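Local atomic coordinates of fibronectin type III domain-containing protein (Simiduia agarivorans, PDB entry 6P2K), a protein that probably hydrolyses beta-glucan chains such as xyloglucan, as a glycoside hydrolase of family 74 whose catalytic part is built from seven-bladed beta-propellers. Residues 116-121 with 164-169; 139-144 with 154-159; 168-173 with 212-217. All coordinates share one frame; numbering follows the deposited sequence.

Contact 1 of 3, residues 116-121 with 164-169; sequences IAAPGW and RNVYSV
W121 and N165 stack flat on each other. N165 CG lies over the centre of the indole, and the amide plane is 9° from that of the ring. N165 CB also makes a CH-pi contact, 3.8 Å from the centroid of the W121 six-membered ring. R164 crosses W121 at about a right angle. W121 CZ3 sits over the centre of the R164 guanidinium face, 4.1 Å from R164 CZ, with the planes 53° apart. E133 pairs with R164 in a salt bridge.

Two hydrogen bonds join the segments. V166 N gives to P119 O at 3.2 Å. W121 N gives to N165 OD1 at 3.1 Å from above the amide plane. N165 ND2 binds R122 O, and W121 NE1 binds D125. The contact joins successive blades of a beta-propeller: strand 114-119 is second in its four-stranded sheet, and strand 166-171 is the first of the next. An alanine at W121 would probably leave the N165 amide without the ring it stacks on and the R164 guanidinium without the ring atom over its face.

A water lies within hydrogen-bonding distance of A118 O and V166 O. Apolar contacts follow along the strands. A118 CB meets V166 CG1 at 3.6 Å and V169 CG2 at 3.8 Å. I116 CG2 touches V169 CG1.

Contact 2 of 3, residues 139-144 with 154-159; sequences GQVFVS and VTFDSN
V154 pairs with V141 across a beta hairpin, made by the third and fourth strands of a propeller blade. The pair is antiparallel and hydrogen-bonded: V154 N gives to V141 O at 2.8 Å, and V141 N gives to V154 O. V154 CG2 packs on V143 CG1 at 3.6 Å, on the same side of the sheet as V141.

T155 faces Q140 in a non-hydrogen-bonded pair, and the two side chains are bonded to each other. Q140 NE2 gives to T155 OG1 at 2.8 Å. The bond is nearly straight, 168° at the hydrogen, and OG1 lies in the plane of the amide.

The strand bends away at F156. F156 N gives to G139 O at 2.9 Å, and D157 N adds a weak bond to the same oxygen. With F156 CG between the backbone N and the carbonyl carbon (chi1 58°), the ring lies against G139, and G139 C is above one face toward the rim. A side chain on G139 would run into this ring. V141 CG2 touches F156 CE2, and L181 and Y188 of the next blade also meet F156.

D157 forms a salt bridge with K185. D157 OD1 also accepts from N159 N in an Asx turn, met from above the carboxylate plane at 3.0 Å.

Contact 3 of 3, residues 168-173 with 212-217; sequences SVVFDQ and KGIALS
Two successive beta-propeller blades meet here through their first strands. Strands 168-171 and 212-216 run nearly parallel, 11° apart, with axes 6.5 Å apart at closest approach. They belong to different sheets, and side chains, not a backbone pairing, make most of the contact.

S168 and I214 make the direct hydrogen bond. I214 N gives to S168 OG at 2.9 Å, with 162° at the hydrogen. The rotation of the serine, with OG between its backbone N and carbonyl carbon (chi1 35°), puts OG where I214 N can reach it. The same oxygen rests 3.3 Å from G213 CA. The backbone angles of G213 would jam a side chain against the carbonyl oxygen before it, so they call for glycine by themselves.

V170 sits between two residues of the other strand. Its CG1 meets I214 CG1 and CD1, both at 3.9 Å. Its CG2 meets L216 CB at 3.8 Å. The side chains cross at an angle in both pairs. L223 and A225 of the neighbouring strand, and Y180 from the blade of V170, also pack on I214.

L216 reaches farther along with one branch. Its CD2 lies 3.3 Å from F171 O and 3.6 Å from D172 CA, and it also touches D172 CB. D172 OD1 itself binds S174 N.

A water closes the end of the contact. It accepts from Q173 N at 2.7 Å and can donate to S217 O. The interface is thus mainly apolar, with one direct hydrogen bond at one end and a water at the other. The serine hydroxyl gives a partner to a backbone N-H at the blade boundary.

The three contacts lie in consecutive blades of one beta-propeller. Contact 2 lies within the blade ending with strand 152-155. Contact 1 joins that blade to the one begun by strand 166-171, and contact 3 joins the latter to the one begun by strand 210-216. Contacts 1 and 2 have centres about 10 Å apart and share a sheet, through the neighbouring strands 114-119 and 139-144. Contacts 1 and 3, with centres about 12 Å apart, share S168 and V169. Contacts 2 and 3, with centres about 17 Å apart, do not touch. In sequence, contact 2 falls between the segments of contact 1, and contact 3 begins where contact 1 ends. Strand 166-171 thus packs against both neighbouring blades.

Contact 1 of 3, residues 116-121 with 164-169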
loop_
_atom_site.group_PDB
_atom_site.type_symbol
_atom_site.label_atom_id
_atom_site.label_comp_id
_atom_site.label_asym_id
_atom_site.label_seq_id
_atom_site.Cartn_x
_atom_site.Cartn_y
_atom_site.Cartn_z
ATOM N N ILE B 116 -35.204 33.227 50.574
ATOM C CA ILE B 116 -36.283 33.309 49.601
ATOM C C ILE B 116 -36.129 32.144 48.633
ATOM O O ILE B 116 -35.055 31.953 48.051
ATOM C CB ILE B 116 -36.275 34.653 48.850
ATOM C CG1 ILE B 116 -36.627 35.800 49.798
ATOM C CG2 ILE B 116 -37.230 34.613 47.672
ATOM C CD1 ILE B 116 -36.573 37.164 49.152
ATOM N N ALA B 117 -37.191 31.359 48.482
ATOM C CA ALA B 117 -37.246 30.283 47.501
ATOM C C ALA B 117 -38.334 30.624 46.496
ATOM O O ALA B 117 -39.491 30.829 46.876
ATOM C CB ALA B 117 -37.517 28.931 48.165
ATOM N N ALA B 118 -37.962 30.692 45.222
ATOM C CA ALA B 118 -38.874 31.160 44.195
ATOM C C ALA B 118 -39.306 30.015 43.296
ATOM O O ALA B 118 -38.451 29.278 42.786
ATOM C CB ALA B 118 -38.213 32.259 43.356
ATOM N N PRO B 119 -40.609 29.824 43.099
ATOM C CA PRO B 119 -41.074 28.830 42.126
ATOM C C PRO B 119 -40.487 29.085 40.746
ATOM O O PRO B 119 -40.363 30.227 40.302
ATOM C CB PRO B 119 -42.593 29.022 42.133
ATOM C CG PRO B 119 -42.886 29.502 43.507
ATOM C CD PRO B 119 -41.713 30.355 43.916
ATOM N N GLY B 120 -40.120 28.007 40.067
ATOM C CA GLY B 120 -39.542 28.140 38.745
ATOM C C GLY B 120 -39.120 26.796 38.200
ATOM O O GLY B 120 -39.096 25.784 38.910
ATOM N N TRP B 121 -38.773 26.808 36.908
ATOM C CA TRP B 121 -38.312 25.577 36.257
ATOM C C TRP B 121 -37.414 25.850 35.057
ATOM O O TRP B 121 -37.345 24.994 34.169
ATOM C CB TRP B 121 -39.513 24.733 35.829
ATOM C CG TRP B 121 -40.459 25.481 34.939
ATOM C CD1 TRP B 121 -40.439 25.523 33.578
ATOM C CD2 TRP B 121 -41.557 26.305 35.351
ATOM N NE1 TRP B 121 -41.462 26.315 33.114
ATOM C CE2 TRP B 121 -42.161 26.809 34.183
ATOM C CE3 TRP B 121 -42.090 26.662 36.593
ATOM C CZ2 TRP B 121 -43.271 27.651 34.220
ATOM C CZ3 TRP B 121 -43.190 27.498 36.628
ATOM C CH2 TRP B 121 -43.769 27.982 35.448
ATOM N N ARG B 164 -45.956 32.103 35.549
ATOM C CA ARG B 164 -45.445 32.527 36.847
ATOM C C ARG B 164 -43.982 32.164 37.060
ATOM O O ARG B 164 -43.474 32.328 38.172
ATOM C CB ARG B 164 -46.297 31.915 37.958
ATOM C CG ARG B 164 -46.052 30.431 38.126
ATOM C CD ARG B 164 -47.257 29.683 38.661
ATOM N NE ARG B 164 -47.139 28.252 38.391
ATOM C CZ ARG B 164 -46.411 27.411 39.121
ATOM N NH1 ARG B 164 -45.734 27.858 40.171
ATOM N NH2 ARG B 164 -46.355 26.124 38.801
ATOM N N ASN B 165 -43.297 31.683 36.024
ATOM C CA ASN B 165 -41.914 31.238 36.158
ATOM C C ASN B 165 -41.022 32.377 36.637
ATOM O O ASN B 165 -40.963 33.437 36.008
ATOM C CB ASN B 165 -41.420 30.698 34.815
ATOM C CG ASN B 165 -40.138 29.896 34.935
ATOM O OD1 ASN B 165 -39.618 29.690 36.029
ATOM N ND2 ASN B 165 -39.623 29.439 33.800
ATOM N N VAL B 166 -40.337 32.162 37.759
ATOM C CA VAL B 166 -39.367 33.115 38.288
ATOM C C VAL B 166 -37.974 32.632 37.917
ATOM O O VAL B 166 -37.642 31.454 38.110
ATOM C CB VAL B 166 -39.505 33.279 39.811
ATOM C CG1 VAL B 166 -38.418 34.204 40.341
ATOM C CG2 VAL B 166 -40.883 33.813 40.163
ATOM N N TYR B 167 -37.154 33.536 37.384
ATOM C CA TYR B 167 -35.828 33.181 36.899
ATOM C C TYR B 167 -34.711 33.544 37.868
ATOM O O TYR B 167 -33.768 32.763 38.028
ATOM C CB TYR B 167 -35.575 33.844 35.542
ATOM C CG TYR B 167 -36.481 33.317 34.453
ATOM C CD1 TYR B 167 -36.304 32.041 33.932
ATOM C CD2 TYR B 167 -37.522 34.090 33.951
ATOM C CE1 TYR B 167 -37.132 31.553 32.939
ATOM C CE2 TYR B 167 -38.357 33.609 32.955
ATOM C CZ TYR B 167 -38.159 32.341 32.454
ATOM O OH TYR B 167 -38.984 31.857 31.466
ATOM N N SER B 168 -34.783 34.698 38.530
ATOM C CA SER B 168 -33.735 35.063 39.473
ATOM C C SER B 168 -34.307 35.908 40.604
ATOM O O SER B 168 -35.359 36.540 40.476
ATOM C CB SER B 168 -32.580 35.803 38.780
ATOM O OG SER B 168 -33.048 36.628 37.729
ATOM N N VAL B 169 -33.584 35.894 41.724
ATOM C CA VAL B 169 -33.915 36.645 42.931
ATOM C C VAL B 169 -32.603 37.172 43.493
ATOM O O VAL B 169 -31.721 36.383 43.850
ATOM C CB VAL B 169 -34.634 35.775 43.980
ATOM C CG1 VAL B 169 -34.722 36.507 45.310
ATOM C CG2 VAL B 169 -36.017 35.368 43.492
HETATM O O HOH W 1 -37.099 30.119 40.491
#

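Contact 2 of 3, residues 139-144 with 154-159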
loop_
_atom_site.group_PDB
_atom_site.type_symbol
_atom_site.label_atom_id
_atom_site.label_comp_id
_atom_site.label_asym_id
_atom_site.label_seq_id
_atom_site.Cartn_x
_atom_site.Cartn_y
_atom_site.Cartn_z
ATOM N N GLY B 139 -48.202 34.564 40.507
ATOM C CA GLY B 139 -46.813 34.783 40.858
ATOM C C GLY B 139 -46.646 34.713 42.361
ATOM O O GLY B 139 -47.282 35.486 43.099
ATOM N N GLN B 140 -45.816 33.790 42.838
ATOM C CA GLN B 140 -45.665 33.576 44.267
ATOM C C GLN B 140 -44.209 33.283 44.594
ATOM O O GLN B 140 -43.402 32.961 43.721
ATOM C CB GLN B 140 -46.566 32.438 44.762
ATOM C CG GLN B 140 -48.015 32.850 44.922
ATOM C CD GLN B 140 -48.862 31.761 45.535
ATOM O OE1 GLN B 140 -48.693 30.582 45.228
ATOM N NE2 GLN B 140 -49.778 32.149 46.417
ATOM N N VAL B 141 -43.891 33.398 45.880
ATOM C CA VAL B 141 -42.526 33.276 46.380
ATOM C C VAL B 141 -42.587 32.757 47.810
ATOM O O VAL B 141 -43.370 33.254 48.626
ATOM C CB VAL B 141 -41.780 34.626 46.310
ATOM C CG1 VAL B 141 -40.702 34.701 47.375
ATOM C CG2 VAL B 141 -41.174 34.834 44.924
ATOM N N PHE B 142 -41.769 31.753 48.115
ATOM C CA PHE B 142 -41.673 31.228 49.471
ATOM C C PHE B 142 -40.543 31.932 50.209
ATOM O O PHE B 142 -39.412 31.998 49.715
ATOM C CB PHE B 142 -41.439 29.717 49.455
ATOM C CG PHE B 142 -42.552 28.942 48.815
ATOM C CD1 PHE B 142 -43.642 28.526 49.561
ATOM C CD2 PHE B 142 -42.510 28.631 47.465
ATOM C CE1 PHE B 142 -44.668 27.812 48.973
ATOM C CE2 PHE B 142 -43.535 27.918 46.872
ATOM C CZ PHE B 142 -44.614 27.508 47.627
ATOM N N VAL B 143 -40.852 32.458 51.391
ATOM C CA VAL B 143 -39.897 33.212 52.192
ATOM C C VAL B 143 -39.835 32.593 53.581
ATOM O O VAL B 143 -40.847 32.114 54.105
ATOM C CB VAL B 143 -40.279 34.708 52.265
ATOM C CG1 VAL B 143 -41.685 34.871 52.817
ATOM C CG2 VAL B 143 -39.272 35.493 53.096
ATOM N N SER B 144 -38.639 32.588 54.169
ATOM C CA SER B 144 -38.429 32.073 55.512
ATOM C C SER B 144 -37.567 33.050 56.297
ATOM O O SER B 144 -36.568 33.561 55.780
ATOM C CB SER B 144 -37.758 30.692 55.485
ATOM O OG SER B 144 -36.932 30.501 56.621
ATOM N N VAL B 154 -45.810 34.140 49.758
ATOM C CA VAL B 154 -46.046 35.538 49.419
ATOM C C VAL B 154 -46.452 35.605 47.955
ATOM O O VAL B 154 -45.734 35.110 47.078
ATOM C CB VAL B 154 -44.805 36.402 49.688
ATOM C CG1 VAL B 154 -45.026 37.819 49.178
ATOM C CG2 VAL B 154 -44.484 36.417 51.168
ATOM N N THR B 155 -47.604 36.211 47.689
ATOM C CA THR B 155 -48.100 36.405 46.335
ATOM C C THR B 155 -47.716 37.800 45.864
ATOM O O THR B 155 -47.868 38.774 46.610
ATOM C CB THR B 155 -49.622 36.229 46.281
ATOM O OG1 THR B 155 -49.970 34.896 46.681
ATOM C CG2 THR B 155 -50.144 36.492 44.874
ATOM N N PHE B 156 -47.206 37.899 44.633
ATOM C CA PHE B 156 -46.928 39.194 44.031
ATOM C C PHE B 156 -47.681 39.430 42.727
ATOM O O PHE B 156 -47.542 40.509 42.138
ATOM C CB PHE B 156 -45.417 39.384 43.808
ATOM C CG PHE B 156 -44.776 38.337 42.937
ATOM C CD1 PHE B 156 -44.725 38.492 41.559
ATOM C CD2 PHE B 156 -44.194 37.213 43.498
ATOM C CE1 PHE B 156 -44.125 37.537 40.759
ATOM C CE2 PHE B 156 -43.591 36.254 42.704
ATOM C CZ PHE B 156 -43.557 36.417 41.332
ATOM N N ASP B 157 -48.473 38.466 42.263
ATOM C CA ASP B 157 -49.356 38.677 41.123
ATOM C C ASP B 157 -50.536 37.727 41.250
ATOM O O ASP B 157 -50.345 36.528 41.477
ATOM C CB ASP B 157 -48.625 38.462 39.792
ATOM C CG ASP B 157 -49.537 38.643 38.593
ATOM O OD1 ASP B 157 -50.178 37.656 38.174
ATOM O OD2 ASP B 157 -49.623 39.778 38.075
ATOM N N SER B 158 -51.747 38.265 41.105
ATOM C CA SER B 158 -52.966 37.510 41.367
ATOM C C SER B 158 -53.481 36.747 40.157
ATOM O O SER B 158 -54.334 35.866 40.313
ATOM C CB SER B 158 -54.071 38.449 41.862
ATOM O OG SER B 158 -53.537 39.477 42.678
ATOM N N ASN B 159 -52.989 37.058 38.962
ATOM C CA ASN B 159 -53.542 36.465 37.755
ATOM C C ASN B 159 -53.082 35.020 37.601
ATOM O O ASN B 159 -51.880 34.733 37.612
ATOM C CB ASN B 159 -53.132 37.284 36.536
ATOM C CG ASN B 159 -54.021 37.028 35.348
ATOM O OD1 ASN B 159 -54.799 36.074 35.338
ATOM N ND2 ASN B 159 -53.912 37.874 34.332
#

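Contact 3 of 3, residues 168-173 with 212-217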
loop_
_atom_site.group_PDB
_atom_site.type_symbol
_atom_site.label_atom_id
_atom_site.label_comp_id
_atom_site.label_asym_id
_atom_site.label_seq_id
_atom_site.Cartn_x
_atom_site.Cartn_y
_atom_site.Cartn_z
ATOM N N SER B 168 -34.783 34.698 38.530
ATOM C CA SER B 168 -33.735 35.063 39.473
ATOM C C SER B 168 -34.307 35.908 40.604
ATOM O O SER B 168 -35.359 36.540 40.476
ATOM C CB SER B 168 -32.580 35.803 38.780
ATOM O OG SER B 168 -33.048 36.628 37.729
ATOM N N VAL B 169 -33.584 35.894 41.724
ATOM C CA VAL B 169 -33.915 36.645 42.931
ATOM C C VAL B 169 -32.603 37.172 43.493
ATOM O O VAL B 169 -31.721 36.383 43.850
ATOM C CB VAL B 169 -34.634 35.775 43.980
ATOM C CG1 VAL B 169 -34.722 36.507 45.310
ATOM C CG2 VAL B 169 -36.017 35.368 43.492
ATOM N N VAL B 170 -32.459 38.495 43.568
ATOM C CA VAL B 170 -31.181 39.112 43.905
ATOM C C VAL B 170 -31.390 40.200 44.950
ATOM O O VAL B 170 -32.228 41.093 44.768
ATOM C CB VAL B 170 -30.481 39.681 42.655
ATOM C CG1 VAL B 170 -31.424 40.590 41.878
ATOM C CG2 VAL B 170 -29.207 40.417 43.045
ATOM N N PHE B 171 -30.621 40.128 46.034
ATOM C CA PHE B 171 -30.636 41.138 47.080
ATOM C C PHE B 171 -29.720 42.308 46.724
ATOM O O PHE B 171 -28.838 42.209 45.866
ATOM C CB PHE B 171 -30.189 40.542 48.415
ATOM C CG PHE B 171 -31.249 39.749 49.117
ATOM C CD1 PHE B 171 -31.545 38.457 48.716
ATOM C CD2 PHE B 171 -31.939 40.289 50.191
ATOM C CE1 PHE B 171 -32.517 37.722 49.367
ATOM C CE2 PHE B 171 -32.911 39.559 50.846
ATOM C CZ PHE B 171 -33.202 38.273 50.433
ATOM N N ASP B 172 -29.938 43.427 47.413
ATOM C CA ASP B 172 -29.055 44.585 47.342
ATOM C C ASP B 172 -28.005 44.434 48.437
ATOM O O ASP B 172 -28.326 44.506 49.628
ATOM C CB ASP B 172 -29.853 45.880 47.499
ATOM C CG ASP B 172 -28.977 47.132 47.483
ATOM O OD1 ASP B 172 -27.736 47.017 47.407
ATOM O OD2 ASP B 172 -29.539 48.247 47.531
ATOM N N GLN B 173 -26.748 44.237 48.036
ATOM C CA GLN B 173 -25.680 44.024 49.006
ATOM C C GLN B 173 -25.473 45.225 49.919
ATOM O O GLN B 173 -24.931 45.064 51.018
ATOM C CB GLN B 173 -24.370 43.694 48.286
ATOM C CG GLN B 173 -24.399 42.400 47.485
ATOM C CD GLN B 173 -24.556 41.176 48.360
ATOM O OE1 GLN B 173 -23.839 41.008 49.345
ATOM N NE2 GLN B 173 -25.502 40.312 48.006
ATOM N N LYS B 212 -36.377 37.675 31.479
ATOM C CA LYS B 212 -35.664 36.402 31.485
ATOM C C LYS B 212 -34.436 36.461 32.387
ATOM O O LYS B 212 -33.363 35.965 32.043
ATOM C CB LYS B 212 -35.269 35.998 30.067
ATOM C CG LYS B 212 -36.454 35.812 29.135
ATOM C CD LYS B 212 -37.401 34.740 29.660
ATOM C CE LYS B 212 -38.570 34.513 28.711
ATOM N NZ LYS B 212 -39.387 33.333 29.110
ATOM N N GLY B 213 -34.585 37.061 33.552
ATOM C CA GLY B 213 -33.497 37.158 34.501
ATOM C C GLY B 213 -33.066 38.592 34.724
ATOM O O GLY B 213 -33.155 39.442 33.834
ATOM N N ILE B 214 -32.596 38.869 35.940
ATOM C CA ILE B 214 -32.126 40.196 36.306
ATOM C C ILE B 214 -30.775 40.075 36.989
ATOM O O ILE B 214 -30.392 39.016 37.491
ATOM C CB ILE B 214 -33.100 40.943 37.236
ATOM C CG1 ILE B 214 -33.313 40.133 38.513
ATOM C CG2 ILE B 214 -34.410 41.219 36.525
ATOM C CD1 ILE B 214 -34.418 40.650 39.363
ATOM N N ALA B 215 -30.062 41.196 37.015
ATOM C CA ALA B 215 -28.808 41.312 37.737
ATOM C C ALA B 215 -28.756 42.681 38.394
ATOM O O ALA B 215 -29.236 43.668 37.829
ATOM C CB ALA B 215 -27.602 41.115 36.813
ATOM N N LEU B 216 -28.180 42.731 39.589
ATOM C CA LEU B 216 -28.093 43.961 40.361
ATOM C C LEU B 216 -26.643 44.198 40.743
ATOM O O LEU B 216 -25.965 43.280 41.217
ATOM C CB LEU B 216 -28.971 43.882 41.609
ATOM C CG LEU B 216 -28.853 45.010 42.630
ATOM C CD1 LEU B 216 -29.289 46.317 42.011
ATOM C CD2 LEU B 216 -29.700 44.687 43.845
ATOM N N SER B 217 -26.170 45.420 40.523
ATOM C CA SER B 217 -24.811 45.766 40.898
ATOM C C SER B 217 -24.659 45.717 42.418
ATOM O O SER B 217 -25.598 46.040 43.152
ATOM C CB SER B 217 -24.454 47.156 40.378
ATOM O OG SER B 217 -23.205 47.589 40.886
HETATM O O HOH W 2 -26.166 44.109 45.443
#